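PDB 6V55: adhesion G-protein coupled receptor G6 from Danio rerio, which is a cell-surface adhesion receptor with a calcium-binding extracellular region, linked to myelination and probably signalling through G proteins. Local coordinates for residues A114-V122 with C290-H301. Residues are numbered along the deposited sequence; the frame is centred on the assembly and turned at random.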
loop_
_atom_site.group_PDB
_atom_site.type_symbol
_atom_site.label_atom_id
_atom_site.label_comp_id
_atom_site.label_asym_id
_atom_site.label_seq_id
_atom_site.Cartn_x
_atom_site.Cartn_y
_atom_site.Cartn_z
ATOM N N ALA A 114 -8.789 21.270 -3.202
ATOM C CA ALA A 114 -9.194 21.892 -4.455
ATOM C C ALA A 114 -7.966 22.302 -5.249
ATOM O O ALA A 114 -6.951 22.705 -4.673
ATOM C CB ALA A 114 -10.096 23.094 -4.183
ATOM N N VAL A 115 -8.042 22.117 -6.573
ATOM C CA VAL A 115 -7.036 22.680 -7.463
ATOM C C VAL A 115 -7.088 24.201 -7.316
ATOM O O VAL A 115 -8.175 24.786 -7.169
ATOM C CB VAL A 115 -7.271 22.185 -8.907
ATOM C CG1 VAL A 115 -8.712 22.332 -9.308
ATOM C CG2 VAL A 115 -6.395 22.899 -9.933
ATOM N N THR A 116 -5.905 24.820 -7.198
ATOM C CA THR A 116 -5.754 26.264 -7.071
ATOM C C THR A 116 -6.390 27.011 -8.255
ATOM O O THR A 116 -6.556 26.482 -9.369
ATOM C CB THR A 116 -4.272 26.660 -6.983
ATOM O OG1 THR A 116 -3.607 26.349 -8.218
ATOM C CG2 THR A 116 -3.565 25.939 -5.871
ATOM N N LEU A 117 -6.786 28.255 -7.972
ATOM C CA LEU A 117 -7.316 29.128 -9.002
ATOM C C LEU A 117 -6.269 29.501 -10.041
ATOM O O LEU A 117 -6.635 29.731 -11.200
ATOM C CB LEU A 117 -7.900 30.376 -8.354
ATOM C CG LEU A 117 -9.044 31.093 -9.074
ATOM C CD1 LEU A 117 -9.988 30.121 -9.778
ATOM C CD2 LEU A 117 -9.849 32.030 -8.146
ATOM N N ARG A 118 -4.979 29.478 -9.683
ATOM C CA ARG A 118 -3.907 29.778 -10.624
ATOM C C ARG A 118 -3.568 28.630 -11.574
ATOM O O ARG A 118 -2.634 28.770 -12.373
ATOM C CB ARG A 118 -2.658 30.201 -9.861
ATOM C CG ARG A 118 -2.681 31.655 -9.460
ATOM C CD ARG A 118 -1.337 32.066 -8.920
ATOM N NE ARG A 118 -1.465 32.574 -7.561
ATOM C CZ ARG A 118 -1.647 33.852 -7.252
ATOM N NH1 ARG A 118 -1.713 34.775 -8.205
ATOM N NH2 ARG A 118 -1.755 34.203 -5.981
ATOM N N ASN A 119 -4.271 27.503 -11.490
ATOM C CA ASN A 119 -4.254 26.473 -12.517
ATOM C C ASN A 119 -5.534 26.484 -13.325
ATOM O O ASN A 119 -5.855 25.485 -13.971
ATOM C CB ASN A 119 -4.055 25.083 -11.896
ATOM C CG ASN A 119 -2.616 24.825 -11.496
ATOM O OD1 ASN A 119 -1.696 24.935 -12.327
ATOM N ND2 ASN A 119 -2.405 24.496 -10.218
ATOM N N GLN A 120 -6.308 27.563 -13.260
ATOM C CA GLN A 120 -7.604 27.622 -13.923
ATOM C C GLN A 120 -7.791 28.959 -14.634
ATOM O O GLN A 120 -7.365 30.005 -14.143
ATOM C CB GLN A 120 -8.759 27.402 -12.917
ATOM C CG GLN A 120 -8.842 26.006 -12.318
ATOM C CD GLN A 120 -9.719 25.956 -11.108
ATOM O OE1 GLN A 120 -9.612 26.808 -10.232
ATOM N NE2 GLN A 120 -10.589 24.947 -11.033
ATOM N N LYS A 121 -8.435 28.914 -15.788
ATOM C CA LYS A 121 -8.895 30.089 -16.513
ATOM C C LYS A 121 -10.411 30.136 -16.352
ATOM O O LYS A 121 -11.027 29.156 -15.924
ATOM C CB LYS A 121 -8.466 30.014 -17.991
ATOM C CG LYS A 121 -6.975 30.408 -18.253
ATOM C CD LYS A 121 -5.955 29.258 -17.996
ATOM C CE LYS A 121 -4.477 29.679 -18.146
ATOM N NZ LYS A 121 -3.551 28.775 -17.382
ATOM N N VAL A 122 -11.025 31.289 -16.621
ATOM C CA VAL A 122 -12.434 31.492 -16.261
ATOM C C VAL A 122 -13.203 32.061 -17.447
ATOM O O VAL A 122 -12.854 33.129 -17.961
ATOM C CB VAL A 122 -12.592 32.397 -15.019
ATOM C CG1 VAL A 122 -14.023 32.833 -14.837
ATOM C CG2 VAL A 122 -12.182 31.653 -13.749
ATOM N N CYS A 290 3.846 36.375 -11.651
ATOM C CA CYS A 290 2.436 36.003 -11.672
ATOM C C CYS A 290 1.984 35.271 -10.405
ATOM O O CYS A 290 0.779 35.044 -10.239
ATOM C CB CYS A 290 2.155 35.152 -12.911
ATOM S SG CYS A 290 3.504 34.025 -13.342
ATOM N N ASP A 291 2.910 34.927 -9.502
ATOM C CA ASP A 291 2.622 34.209 -8.269
ATOM C C ASP A 291 2.451 35.128 -7.066
ATOM O O ASP A 291 2.143 34.637 -5.979
ATOM C CB ASP A 291 3.745 33.201 -7.984
ATOM C CG ASP A 291 3.237 31.913 -7.353
ATOM O OD1 ASP A 291 2.113 31.485 -7.691
ATOM O OD2 ASP A 291 3.964 31.326 -6.517
ATOM N N THR A 292 2.651 36.440 -7.227
ATOM C CA THR A 292 2.568 37.387 -6.113
ATOM C C THR A 292 1.122 37.640 -5.704
ATOM O O THR A 292 0.239 37.823 -6.550
ATOM C CB THR A 292 3.232 38.719 -6.474
ATOM O OG1 THR A 292 2.936 39.051 -7.839
ATOM C CG2 THR A 292 4.738 38.664 -6.257
ATOM N N VAL A 293 0.895 37.672 -4.390
ATOM C CA VAL A 293 -0.461 37.715 -3.856
ATOM C C VAL A 293 -1.026 39.127 -3.988
ATOM O O VAL A 293 -0.327 40.121 -3.749
ATOM C CB VAL A 293 -0.444 37.222 -2.399
ATOM C CG1 VAL A 293 -1.843 37.037 -1.848
ATOM C CG2 VAL A 293 0.326 35.911 -2.318
ATOM N N GLY A 294 -2.285 39.221 -4.413
ATOM C CA GLY A 294 -2.948 40.509 -4.479
ATOM C C GLY A 294 -3.352 40.988 -3.097
ATOM O O GLY A 294 -3.837 40.222 -2.268
ATOM N N ASN A 295 -3.161 42.285 -2.861
ATOM C CA ASN A 295 -3.270 42.879 -1.528
ATOM C C ASN A 295 -4.694 42.990 -1.031
ATOM O O ASN A 295 -4.914 43.057 0.178
ATOM C CB ASN A 295 -2.684 44.286 -1.520
ATOM C CG ASN A 295 -1.448 44.363 -0.705
ATOM O OD1 ASN A 295 -0.993 43.348 -0.159
ATOM N ND2 ASN A 295 -0.881 45.557 -0.601
ATOM N N VAL A 296 -5.646 43.128 -1.934
ATOM C CA VAL A 296 -7.058 43.167 -1.605
ATOM C C VAL A 296 -7.749 41.936 -2.139
ATOM O O VAL A 296 -8.405 41.208 -1.395
ATOM C CB VAL A 296 -7.715 44.452 -2.146
ATOM C CG1 VAL A 296 -9.185 44.472 -1.796
ATOM C CG2 VAL A 296 -6.991 45.671 -1.609
ATOM N N VAL A 297 -7.610 41.682 -3.440
ATOM C CA VAL A 297 -8.172 40.514 -4.103
ATOM C C VAL A 297 -7.010 39.760 -4.743
ATOM O O VAL A 297 -6.148 40.369 -5.385
ATOM C CB VAL A 297 -9.234 40.918 -5.148
ATOM C CG1 VAL A 297 -9.812 39.722 -5.821
ATOM C CG2 VAL A 297 -10.366 41.702 -4.500
ATOM N N ASP A 298 -6.963 38.448 -4.527
ATOM C CA ASP A 298 -5.977 37.566 -5.136
ATOM C C ASP A 298 -6.695 36.444 -5.879
ATOM O O ASP A 298 -7.854 36.126 -5.587
ATOM C CB ASP A 298 -5.028 36.994 -4.067
ATOM C CG ASP A 298 -3.812 36.304 -4.656
ATOM O OD1 ASP A 298 -3.225 36.821 -5.627
ATOM O OD2 ASP A 298 -3.449 35.223 -4.147
ATOM N N TRP A 299 -6.006 35.871 -6.863
ATOM C CA TRP A 299 -6.513 34.748 -7.639
ATOM C C TRP A 299 -6.340 33.463 -6.857
ATOM O O TRP A 299 -5.334 32.754 -6.978
ATOM C CB TRP A 299 -5.801 34.658 -8.980
ATOM C CG TRP A 299 -6.541 33.910 -10.053
ATOM C CD1 TRP A 299 -6.083 32.820 -10.728
ATOM C CD2 TRP A 299 -7.798 34.263 -10.672
ATOM N NE1 TRP A 299 -6.991 32.438 -11.685
ATOM C CE2 TRP A 299 -8.050 33.305 -11.672
ATOM C CE3 TRP A 299 -8.750 35.267 -10.447
ATOM C CZ2 TRP A 299 -9.209 33.315 -12.443
ATOM C CZ3 TRP A 299 -9.903 35.285 -11.232
ATOM C CH2 TRP A 299 -10.120 34.309 -12.212
ATOM N N ASP A 300 -7.360 33.158 -6.077
ATOM C CA ASP A 300 -7.309 32.199 -4.998
ATOM C C ASP A 300 -8.760 32.024 -4.599
ATOM O O ASP A 300 -9.496 33.014 -4.525
ATOM C CB ASP A 300 -6.449 32.723 -3.843
ATOM C CG ASP A 300 -6.113 31.665 -2.829
ATOM O OD1 ASP A 300 -7.034 31.186 -2.118
ATOM O OD2 ASP A 300 -4.912 31.328 -2.738
ATOM N N HIS A 301 -9.164 30.769 -4.379
ATOM C CA HIS A 301 -10.578 30.428 -4.298
ATOM C C HIS A 301 -11.273 31.025 -3.084
ATOM O O HIS A 301 -12.474 31.307 -3.167
ATOM C CB HIS A 301 -10.744 28.924 -4.261
ATOM C CG HIS A 301 -10.575 28.272 -5.587
ATOM N ND1 HIS A 301 -11.589 28.226 -6.522
ATOM C CD2 HIS A 301 -9.521 27.619 -6.131
ATOM C CE1 HIS A 301 -11.161 27.578 -7.590
ATOM N NE2 HIS A 301 -9.910 27.200 -7.380
#
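L117 is wedged between the W299 indole and the H301 imidazole, making CH-pi contacts with both. Its CG sits over a face of the indole, 3.5 Å from the centroid of the five-membered ring and only 9° off the normal, while CD1 approaches a face of the H301 ring, more obliquely. With CG anti to the backbone N (chi1 -152°), the leucine fork spreads between the two rings, and CD2 packs against the backbone of D300. Further along the indole, V122 CG2 lies 3.6 Å from W299 CZ2.

Charged contacts gather around R118. Its NH2 is 2.7 Å from D298 OD2 in a salt bridge and also makes a weak hydrogen bond to D298 OD1, with the guanidinium and carboxylate planes turned 47° apart. D298 OD1 also accepts a hydrogen bond from G294 N (2.8 Å), which reaches it from above the carboxylate plane and helps to position the group. D291 adds a long, purely electrostatic pairing, its OD1 lying 3.7 Å from R118 NE and well out of the guanidinium plane. W299 O sits over the centre of one guanidinium face, with D291 O over the opposite one, and N272 is a further, weak partner of NH1.

Among polar contacts of the indole, W299 NE1 makes a weak hydrogen bond to Q120 O at 3.5 Å, and L117 O lies 2.8 Å from the same nitrogen. Replacing W299 with an alanine is likely to open a gap beside L117 CG and V122 CG2 and to leave Q120 O without its weak indole donor.

Y271 and W304 also meet the indole. The contact thus packs the loop joining strand 105-114 of the CUB sheet to strand 122-123 against a C-terminal loop of the pentraxin-like, concanavalin-type beta sandwich.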